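Local coordinates for protein alpha-14 giardin (Giardia lamblia, PDB 3CHJ) that binds calcium and, with it, phospholipid as an annexin, and may link the membrane to the underlying axoneme as a calcium-regulated structural element, at residues A83-E88 with T269-R274; E34-Y39 with L76-P81; S250-F255 with D292-T297; K18-C23 with R49-I54. All blocks are in the same frame, centred on the assembly; numbering follows the deposited sequence.

Contact 1: residues A83-E88 with T269-R274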
# COMPACT_ATOMS: atom_id res chain seq x y z
N ALA A 83 10.41 -5.68 0.48
CA ALA A 83 10.24 -6.55 -0.68
C ALA A 83 9.66 -7.90 -0.27
O ALA A 83 8.81 -8.46 -0.97
CB ALA A 83 11.56 -6.72 -1.41
N GLN A 84 10.13 -8.43 0.86
CA GLN A 84 9.63 -9.69 1.39
C GLN A 84 8.14 -9.58 1.75
O GLN A 84 7.33 -10.43 1.37
CB GLN A 84 10.43 -10.08 2.64
CG GLN A 84 10.09 -11.45 3.15
CD GLN A 84 10.73 -12.55 2.31
OE1 GLN A 84 11.83 -12.39 1.79
NE2 GLN A 84 10.03 -13.67 2.19
N LEU A 85 7.79 -8.51 2.46
CA LEU A 85 6.42 -8.25 2.81
C LEU A 85 5.54 -8.21 1.55
O LEU A 85 4.49 -8.87 1.53
CB LEU A 85 6.32 -6.94 3.61
CG LEU A 85 4.89 -6.49 3.87
CD1 LEU A 85 4.20 -7.47 4.78
CD2 LEU A 85 4.90 -5.07 4.44
N LEU A 86 5.96 -7.46 0.52
CA LEU A 86 5.15 -7.36 -0.70
C LEU A 86 4.90 -8.73 -1.34
O LEU A 86 3.77 -9.04 -1.76
CB LEU A 86 5.79 -6.41 -1.71
CG LEU A 86 6.04 -4.98 -1.21
CD1 LEU A 86 6.82 -4.15 -2.23
CD2 LEU A 86 4.74 -4.28 -0.86
N CYS A 87 5.95 -9.55 -1.42
CA CYS A 87 5.80 -10.89 -2.00
C CYS A 87 4.86 -11.76 -1.16
O CYS A 87 4.01 -12.46 -1.69
CB CYS A 87 7.16 -11.59 -2.10
SG CYS A 87 8.21 -10.90 -3.37
N GLU A 88 5.04 -11.71 0.16
CA GLU A 88 4.18 -12.50 1.05
C GLU A 88 2.71 -12.07 0.96
O GLU A 88 1.81 -12.92 1.02
CB GLU A 88 4.65 -12.43 2.49
CG GLU A 88 6.03 -13.04 2.67
CD GLU A 88 6.52 -12.95 4.11
OE1 GLU A 88 5.73 -12.49 4.96
OE2 GLU A 88 7.68 -13.34 4.38
N THR A 269 -0.67 0.19 6.37
CA THR A 269 0.19 0.78 7.38
C THR A 269 1.62 0.21 7.26
O THR A 269 2.59 0.97 7.16
CB THR A 269 -0.41 0.57 8.79
OG1 THR A 269 -1.73 1.15 8.81
CG2 THR A 269 0.49 1.20 9.86
N ALA A 270 1.77 -1.11 7.24
CA ALA A 270 3.12 -1.71 7.14
C ALA A 270 3.86 -1.33 5.85
O ALA A 270 5.07 -1.06 5.90
CB ALA A 270 3.00 -3.23 7.28
N MET A 271 3.13 -1.26 4.74
CA MET A 271 3.77 -0.90 3.45
C MET A 271 4.23 0.54 3.42
O MET A 271 5.23 0.85 2.75
CB MET A 271 2.85 -1.16 2.25
CG MET A 271 2.61 -2.62 1.99
SD MET A 271 1.77 -2.87 0.41
CE MET A 271 0.10 -2.39 0.80
N HIS A 272 3.52 1.43 4.11
CA HIS A 272 3.65 2.86 3.79
C HIS A 272 3.97 3.79 4.93
O HIS A 272 4.26 4.95 4.69
CB HIS A 272 2.38 3.33 3.06
CG HIS A 272 2.21 2.66 1.74
ND1 HIS A 272 1.06 1.99 1.38
CD2 HIS A 272 3.07 2.53 0.71
CE1 HIS A 272 1.21 1.49 0.16
NE2 HIS A 272 2.42 1.81 -0.27
N PHE A 273 3.94 3.31 6.17
CA PHE A 273 4.11 4.25 7.29
C PHE A 273 5.47 4.96 7.29
O PHE A 273 5.56 6.12 7.69
CB PHE A 273 3.82 3.57 8.64
CG PHE A 273 5.01 2.86 9.24
CD1 PHE A 273 5.83 3.50 10.16
CD2 PHE A 273 5.28 1.53 8.90
CE1 PHE A 273 6.92 2.84 10.74
CE2 PHE A 273 6.39 0.87 9.48
CZ PHE A 273 7.19 1.55 10.41
N ARG A 274 6.51 4.27 6.84
CA ARG A 274 7.86 4.81 6.98
C ARG A 274 8.12 5.92 5.95
O ARG A 274 8.77 6.93 6.25
CB ARG A 274 8.87 3.68 6.85
CG ARG A 274 10.13 3.89 7.65
CD ARG A 274 11.02 2.66 7.56
NE ARG A 274 10.59 1.48 8.33
CZ ARG A 274 10.99 1.23 9.59
NH1 ARG A 274 11.78 2.09 10.24
NH2 ARG A 274 10.60 0.12 10.20

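Contact 2: residues E34-Y39 with L76-P81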
# COMPACT_ATOMS: atom_id res chain seq x y z
N GLU A 34 7.13 1.05 18.93
CA GLU A 34 8.31 1.91 19.05
C GLU A 34 9.55 1.27 18.42
O GLU A 34 10.30 1.93 17.68
CB GLU A 34 8.54 2.32 20.52
CG GLU A 34 7.40 3.19 21.08
CD GLU A 34 7.34 4.62 20.50
OE1 GLU A 34 6.70 5.48 21.15
OE2 GLU A 34 7.88 4.89 19.40
N ILE A 35 9.74 -0.02 18.66
CA ILE A 35 10.85 -0.74 18.07
C ILE A 35 10.75 -0.68 16.52
O ILE A 35 11.72 -0.40 15.82
CB ILE A 35 10.92 -2.19 18.61
CG1 ILE A 35 11.38 -2.18 20.08
CG2 ILE A 35 11.86 -3.04 17.82
CD1 ILE A 35 11.12 -3.51 20.83
N ALA A 36 9.55 -0.89 15.97
CA ALA A 36 9.38 -0.84 14.52
C ALA A 36 9.71 0.52 13.93
O ALA A 36 10.23 0.60 12.82
CB ALA A 36 7.96 -1.25 14.11
N ARG A 37 9.40 1.58 14.68
CA ARG A 37 9.62 2.96 14.23
C ARG A 37 11.07 3.40 14.38
O ARG A 37 11.48 4.38 13.74
CB ARG A 37 8.74 3.91 15.01
CG ARG A 37 7.28 3.75 14.80
CD ARG A 37 6.54 4.64 15.76
NE ARG A 37 6.40 6.02 15.30
CZ ARG A 37 6.54 7.11 16.05
NH1 ARG A 37 6.93 7.01 17.33
NH2 ARG A 37 6.35 8.31 15.53
N SER A 38 11.81 2.72 15.26
CA SER A 38 13.16 3.18 15.69
C SER A 38 14.32 2.58 14.90
O SER A 38 15.43 3.12 14.95
CB SER A 38 13.37 2.85 17.17
OG SER A 38 12.51 3.62 17.97
N TYR A 39 14.08 1.47 14.20
CA TYR A 39 15.15 0.72 13.52
C TYR A 39 14.78 0.40 12.07
O TYR A 39 13.60 0.28 11.75
CB TYR A 39 15.46 -0.59 14.25
CG TYR A 39 15.89 -0.41 15.68
CD1 TYR A 39 17.22 -0.09 15.99
CD2 TYR A 39 14.99 -0.58 16.73
CE1 TYR A 39 17.62 0.07 17.31
CE2 TYR A 39 15.38 -0.42 18.05
CZ TYR A 39 16.70 -0.09 18.33
OH TYR A 39 17.07 0.07 19.66
N LEU A 76 4.16 -8.61 12.93
CA LEU A 76 4.96 -9.48 12.04
C LEU A 76 5.25 -8.81 10.70
O LEU A 76 6.36 -8.96 10.17
CB LEU A 76 4.29 -10.83 11.84
CG LEU A 76 4.27 -11.67 13.13
CD1 LEU A 76 3.40 -12.92 12.94
CD2 LEU A 76 5.66 -12.05 13.61
N MET A 77 4.30 -8.03 10.20
CA MET A 77 4.49 -7.32 8.92
C MET A 77 5.57 -6.26 9.07
O MET A 77 6.28 -5.94 8.11
CB MET A 77 3.20 -6.66 8.46
CG MET A 77 2.11 -7.60 7.96
SD MET A 77 0.82 -6.58 7.18
CE MET A 77 -0.54 -7.76 7.03
N LEU A 78 5.67 -5.69 10.27
CA LEU A 78 6.58 -4.56 10.49
C LEU A 78 8.02 -5.00 10.56
O LEU A 78 8.92 -4.20 10.28
CB LEU A 78 6.21 -3.81 11.77
CG LEU A 78 4.84 -3.15 11.79
CD1 LEU A 78 4.56 -2.63 13.21
CD2 LEU A 78 4.75 -2.01 10.75
N TYR A 79 8.26 -6.25 10.94
CA TYR A 79 9.65 -6.67 11.21
C TYR A 79 10.28 -7.34 9.98
O TYR A 79 11.25 -8.08 10.09
CB TYR A 79 9.73 -7.55 12.47
CG TYR A 79 9.35 -6.89 13.80
CD1 TYR A 79 9.16 -5.51 13.92
CD2 TYR A 79 9.24 -7.66 14.95
CE1 TYR A 79 8.83 -4.93 15.15
CE2 TYR A 79 8.90 -7.10 16.17
CZ TYR A 79 8.71 -5.73 16.28
OH TYR A 79 8.37 -5.19 17.51
N LYS A 80 9.70 -7.08 8.81
CA LYS A 80 10.12 -7.72 7.56
C LYS A 80 10.72 -6.68 6.64
O LYS A 80 10.26 -5.54 6.62
CB LYS A 80 8.89 -8.29 6.83
CG LYS A 80 8.45 -9.62 7.34
CD LYS A 80 7.13 -10.02 6.78
CE LYS A 80 6.59 -11.16 7.61
NZ LYS A 80 7.54 -12.31 7.68
N PRO A 81 11.71 -7.07 5.83
CA PRO A 81 12.06 -6.17 4.74
C PRO A 81 10.86 -5.95 3.80
O PRO A 81 10.07 -6.87 3.58
CB PRO A 81 13.17 -6.93 4.00
CG PRO A 81 13.69 -7.91 4.99
CD PRO A 81 12.52 -8.31 5.82

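Contact 3: residues S250-F255 with D292-T297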
# COMPACT_ATOMS: atom_id res chain seq x y z
N SER A 250 -6.38 5.17 0.91
CA SER A 250 -6.56 3.74 1.24
C SER A 250 -6.99 3.55 2.70
O SER A 250 -7.82 2.69 3.02
CB SER A 250 -5.30 2.94 0.96
OG SER A 250 -4.93 3.00 -0.42
N MET A 251 -6.42 4.37 3.58
CA MET A 251 -6.78 4.30 5.00
C MET A 251 -8.24 4.72 5.20
O MET A 251 -8.97 4.09 5.95
CB MET A 251 -5.85 5.14 5.87
CG MET A 251 -4.41 4.57 5.96
SD MET A 251 -4.28 2.93 6.73
CE MET A 251 -4.66 3.35 8.46
N ASN A 252 -8.68 5.77 4.50
CA ASN A 252 -10.09 6.19 4.60
C ASN A 252 -11.06 5.08 4.18
O ASN A 252 -12.06 4.82 4.86
CB ASN A 252 -10.34 7.47 3.80
CG ASN A 252 -11.78 7.97 3.95
OD1 ASN A 252 -12.18 8.49 5.00
ND2 ASN A 252 -12.56 7.79 2.90
N VAL A 253 -10.73 4.42 3.07
CA VAL A 253 -11.59 3.33 2.57
C VAL A 253 -11.60 2.18 3.58
O VAL A 253 -12.65 1.58 3.83
CB VAL A 253 -11.16 2.86 1.17
CG1 VAL A 253 -11.95 1.63 0.74
CG2 VAL A 253 -11.33 3.98 0.16
N ALA A 254 -10.43 1.88 4.15
CA ALA A 254 -10.28 0.79 5.12
C ALA A 254 -11.08 1.02 6.41
O ALA A 254 -11.65 0.07 6.96
CB ALA A 254 -8.82 0.54 5.42
N PHE A 255 -11.17 2.27 6.86
CA PHE A 255 -12.05 2.63 7.99
C PHE A 255 -13.54 2.56 7.61
O PHE A 255 -14.43 2.78 8.45
CB PHE A 255 -11.73 4.05 8.49
CG PHE A 255 -10.39 4.22 9.18
CD1 PHE A 255 -9.98 3.35 10.20
CD2 PHE A 255 -9.57 5.30 8.86
CE1 PHE A 255 -8.75 3.53 10.86
CE2 PHE A 255 -8.33 5.49 9.52
CZ PHE A 255 -7.93 4.60 10.52
N ASP A 292 -6.58 10.82 13.67
CA ASP A 292 -6.63 10.22 15.01
C ASP A 292 -8.06 10.12 15.52
O ASP A 292 -8.39 9.19 16.25
CB ASP A 292 -5.74 10.99 16.00
CG ASP A 292 -4.25 10.78 15.77
OD1 ASP A 292 -3.86 9.91 14.94
OD2 ASP A 292 -3.46 11.50 16.42
N GLU A 293 -8.90 11.07 15.12
CA GLU A 293 -10.30 11.06 15.57
C GLU A 293 -11.08 9.93 14.91
O GLU A 293 -11.86 9.25 15.57
CB GLU A 293 -10.95 12.41 15.29
CG GLU A 293 -12.37 12.54 15.81
CD GLU A 293 -13.00 13.87 15.42
OE1 GLU A 293 -12.38 14.93 15.68
OE2 GLU A 293 -14.10 13.84 14.85
N ARG A 294 -10.86 9.72 13.61
CA ARG A 294 -11.46 8.58 12.92
C ARG A 294 -10.96 7.26 13.52
O ARG A 294 -11.74 6.35 13.78
CB ARG A 294 -11.19 8.64 11.41
CG ARG A 294 -11.93 7.56 10.62
CD ARG A 294 -13.46 7.76 10.67
NE ARG A 294 -14.17 6.68 10.00
CZ ARG A 294 -14.40 6.64 8.69
NH1 ARG A 294 -13.97 7.62 7.91
NH2 ARG A 294 -15.06 5.61 8.17
N CYS A 295 -9.66 7.17 13.75
CA CYS A 295 -9.07 5.98 14.34
C CYS A 295 -9.66 5.68 15.73
O CYS A 295 -9.94 4.51 16.05
CB CYS A 295 -7.55 6.13 14.40
SG CYS A 295 -6.67 4.57 14.61
N ALA A 296 -9.87 6.72 16.53
CA ALA A 296 -10.45 6.60 17.88
C ALA A 296 -11.86 6.03 17.82
O ALA A 296 -12.24 5.19 18.64
CB ALA A 296 -10.45 7.94 18.58
N THR A 297 -12.65 6.50 16.86
CA THR A 297 -14.01 6.00 16.70
C THR A 297 -14.02 4.55 16.23
O THR A 297 -14.75 3.72 16.77
CB THR A 297 -14.84 6.87 15.74
OG1 THR A 297 -14.80 8.23 16.18
CG2 THR A 297 -16.29 6.40 15.73
O HOH W 1 -14.60 5.98 5.41

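Contact 4: residues K18-C23 with R49-I54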
# COMPACT_ATOMS: atom_id res chain seq x y z
N LYS A 18 13.40 -6.48 25.19
CA LYS A 18 12.36 -5.45 25.18
C LYS A 18 11.06 -6.01 24.57
O LYS A 18 9.95 -5.69 25.02
CB LYS A 18 12.82 -4.22 24.41
CG LYS A 18 11.90 -3.03 24.60
CD LYS A 18 12.45 -1.78 23.90
CE LYS A 18 11.61 -0.56 24.24
NZ LYS A 18 12.00 0.61 23.39
N VAL A 19 11.22 -6.82 23.52
CA VAL A 19 10.09 -7.51 22.88
C VAL A 19 9.41 -8.48 23.86
O VAL A 19 8.19 -8.45 24.03
CB VAL A 19 10.55 -8.24 21.58
CG1 VAL A 19 9.45 -9.14 21.03
CG2 VAL A 19 10.97 -7.20 20.52
N VAL A 20 10.22 -9.30 24.52
CA VAL A 20 9.72 -10.19 25.57
C VAL A 20 8.91 -9.42 26.63
O VAL A 20 7.76 -9.76 26.91
CB VAL A 20 10.88 -10.96 26.23
CG1 VAL A 20 10.40 -11.68 27.49
CG2 VAL A 20 11.46 -11.96 25.24
N GLU A 21 9.49 -8.37 27.18
CA GLU A 21 8.83 -7.61 28.23
C GLU A 21 7.55 -6.94 27.76
O GLU A 21 6.56 -6.86 28.49
CB GLU A 21 9.81 -6.62 28.85
CG GLU A 21 10.92 -7.35 29.64
CD GLU A 21 11.92 -6.41 30.29
OE1 GLU A 21 11.69 -5.18 30.31
OE2 GLU A 21 12.95 -6.91 30.80
N ALA A 22 7.55 -6.49 26.51
CA ALA A 22 6.38 -5.85 25.93
C ALA A 22 5.16 -6.75 25.89
O ALA A 22 4.03 -6.28 25.99
CB ALA A 22 6.71 -5.34 24.51
N CYS A 23 5.39 -8.05 25.74
CA CYS A 23 4.31 -9.03 25.64
C CYS A 23 3.87 -9.58 27.00
O CYS A 23 2.80 -10.20 27.11
CB CYS A 23 4.76 -10.19 24.76
SG CYS A 23 4.97 -9.72 23.02
N ARG A 49 15.09 -13.00 13.81
CA ARG A 49 15.86 -14.23 13.66
C ARG A 49 16.58 -14.55 14.97
O ARG A 49 16.61 -15.70 15.41
CB ARG A 49 16.86 -14.09 12.51
CG ARG A 49 16.24 -14.23 11.12
CD ARG A 49 17.17 -13.64 10.06
NE ARG A 49 16.68 -13.83 8.70
CZ ARG A 49 17.37 -13.49 7.61
NH1 ARG A 49 18.57 -12.95 7.73
NH2 ARG A 49 16.86 -13.72 6.41
N THR A 50 17.12 -13.53 15.62
CA THR A 50 17.89 -13.69 16.86
C THR A 50 16.99 -14.07 18.04
O THR A 50 17.42 -14.77 18.96
CB THR A 50 18.69 -12.40 17.16
OG1 THR A 50 19.58 -12.14 16.07
CG2 THR A 50 19.52 -12.52 18.44
N PHE A 51 15.73 -13.61 18.00
CA PHE A 51 14.73 -13.93 19.02
C PHE A 51 14.63 -15.44 19.28
O PHE A 51 14.63 -15.88 20.43
CB PHE A 51 13.36 -13.40 18.60
CG PHE A 51 12.30 -13.48 19.68
CD1 PHE A 51 12.08 -12.40 20.53
CD2 PHE A 51 11.52 -14.62 19.83
CE1 PHE A 51 11.11 -12.46 21.53
CE2 PHE A 51 10.55 -14.69 20.84
CZ PHE A 51 10.35 -13.61 21.68
N GLN A 52 14.53 -16.21 18.20
CA GLN A 52 14.48 -17.66 18.27
C GLN A 52 15.74 -18.23 18.92
O GLN A 52 15.66 -19.08 19.80
CB GLN A 52 14.25 -18.26 16.87
CG GLN A 52 14.70 -19.73 16.71
CD GLN A 52 13.99 -20.69 17.66
OE1 GLN A 52 12.86 -20.44 18.08
NE2 GLN A 52 14.66 -21.79 17.99
N ALA A 53 16.91 -17.75 18.49
CA ALA A 53 18.18 -18.23 19.01
C ALA A 53 18.29 -18.01 20.52
O ALA A 53 18.72 -18.90 21.26
CB ALA A 53 19.35 -17.57 18.27
N ILE A 54 17.88 -16.82 20.97
CA ILE A 54 17.95 -16.41 22.38
C ILE A 54 16.89 -17.08 23.27
O ILE A 54 17.21 -17.57 24.36
CB ILE A 54 17.91 -14.86 22.52
CG1 ILE A 54 19.22 -14.25 22.01
CG2 ILE A 54 17.64 -14.42 23.97
CD1 ILE A 54 19.27 -12.75 22.07

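Contact 1: residues A83-E88 with T269-R274
Leu86 and Met271 mark the closest approach of the two backbones, with their CA atoms 7.8 Å apart, where the first turns of helix 82-94 meet the C-terminal part of helix 262-272. The contact thus packs a helix of the fourth-repeat region, 247-312, against helix 82-94 in the all-helical annexin fold. At that spacing the gap has to be filled by side chains from both helices. Leu85 points straight across it. Its CG lies anti to the backbone N (chi1 172°), and methyl CD2 comes to rest 3.9 Å from CB of Ala270; the same methyl brushes Met271 CG. Ala270 suits its place because a lone methyl lets the leucine branch come close to the helix surface. Leu86 leaves its helix more to one side, yet its CD2 reaches back to 3.5 Å from SD of Met271, the two chains crossing obliquely. The unbranched methionine, bent at chi3 (-75°), can bring its sulfur across the leucine branch. Met77 of helix 69-78 touches both Leu85 and Ala270. Between the segments the chemistry is wholly apolar and mostly buried, so burial and fit of shape probably carry the contact, with a hydrogen bond from Arg82 NH1 to Met271 O adding a directional tie beside it.

Contact 2: residues E34-Y39 with L76-P81
Tyr79 turns the edge of its ring to Ala36, whose CB lies close to the ring plane and 3.9 Å from CE1. The tyrosine leaves its backbone to one side of the contact, but with CG anti to the carbonyl carbon (chi1 -64°) the ring is carried across to helix 31-38. There it runs past Ile35 at a slant, and the phenol OH ends 4.1 Å from CB of Ile35. This hydroxyl is satisfied by the carbonyl O of Leu32, one turn earlier in the same helix: the ring edge packs on Ala36, and the hydroxyl, resting beside Ile35, is held by that hydrogen bond. Ala36 is also met by Leu78, which points directly at it and brings CD1 to 3.8 Å from the alanine CB. One methyl thus sits against both a leucine branch and a ring edge, and its small size lets the backbones approach to 6.2 Å between CA of Ala36 and CA of Leu78. The contact joins the ends of two helices in the all-helical annexin fold: Tyr39 and Tyr79 are each the first residue to depart from helical geometry. Away from the interface, Glu34 OE2 lies near the guanidinium plane of Arg37 and takes NH1 on its syn side in a salt bridge of 3.1 Å, while NH2 bonds to Glu312 O. Helix 41-55 borders the buried cluster through Leu44, which touches Ile35, and Met47, which touches Tyr79.

Contact 3: residues S250-F255 with D292-T297
Phe255 and Arg294 provide most of the apolar packing, their side chains sliding past each other in opposite directions. CB of Phe255 lies over one face of the guanidinium, 3.6 Å above its plane and offset toward the rim. Nearer the helix, the arginine's methylene CG approaches CD2 of the ring at 3.7 Å. Arginine suits this position because its long aliphatic part can pack on a phenylalanine while its charged end goes on to polar partners. Its chain first runs anti to the backbone N (chi1 -173°), then bends at chi2. Beyond it, Cys295 CB is 4.2 Å from Phe255 CZ, and its sulfur makes an oblique sulfur-aromatic contact, 5.4 Å from SG to the ring centroid.

The polar contacts gather at the guanidinium. A water lies in its plane at the edge, accepting from Arg294 NH2 at 2.8 Å and donating to the backbone O of Asn252, also at 2.8 Å, which bridges the two helices. NH2 is also 2.9 Å from Phe255 O. The side-chain amide of Asn252 stands nearly perpendicular to the guanidinium, with OD1 3.5 Å from NH1. The principal partner of the charge is Glu298, whose OE2 forms a salt bridge with NE and probably helps to fix the rotation of the group.

Both segments lie in the annexin fourth-repeat range 247-312, so the contact packs helices of that one region together. Phe255 follows helix 243-254 and meets Phe291 edge-to-face, while Tyr283 of helix 279-287 touches Asn252, Phe255 and Arg294. Helix 301-310 packs against Cys295 through Ile307 and Lys308.

Contact 4: residues K18-C23 with R49-I54
Phe51 reaches from helix 41-55 to helix 12-24 and makes all the direct contacts between the two segments. They are apolar throughout. Its atom CE1 lies 3.7 Å from CG1 of Val19 and 3.8 Å from CG2 of Val20, so a single corner of the ring touches two successive valines; CZ continues along the second, 4.1 Å from the same CG2. Both valines slant across the ring. The backbones are well separated, with 8.8 Å between the CA atoms of Val19 and Phe51, and a long, rigid aromatic side chain is suited to spanning that distance. CG of Phe51 is anti to the backbone N (chi1 -170°), which extends the ring toward the other helix. The valines offer short branches that are already fixed close to their own backbone: Val19 points at Phe51, whereas Val20 leans to one side and meets it with CG2, the branch beside the backbone N.

Aromatic packing continues on helix 59-64, where Phe62 meets the Phe51 ring with the two planes at about 45°. Leu59 of that helix touches both Val19 and Phe51, and Val16, one turn before Val20, also touches Phe51. Polar bonds lie off to the side: Thr55 OG1 with Phe51 O, and Arg29 NH1 with Ala22 O.

With Leu32 and Ile35 of helix 31-38 also touching Val19, the contact joins helices near the start of the chain in the apolar interior of a helical bundle, as expected for the all-helical annexin fold.

In the fold
Contact 4 and contact 2 interlock along the chain, their segments alternating in the order 18-23, 34-39, 49-54 and 76-81; their centres are 13 Å apart, and Ile35 packs on Val19 and Lys18. Contact 1 opens later, yet its centre lies 10 Å from that of contact 2; helices 69-78 and 82-94 are consecutive. Contact 3 crosses contact 1 in chain order through successive helices 243-254 and 262-272, touching it where Met251 meets Thr269. Contacts 3 and 4 are the farthest apart, at 31 Å between centres. Contact 1, with Phe273 and Arg274 reaching contact 2, brings the fourth-repeat region against the early helices, consistent with the compact annexin fold; contacts 3 and 4 pack each side internally.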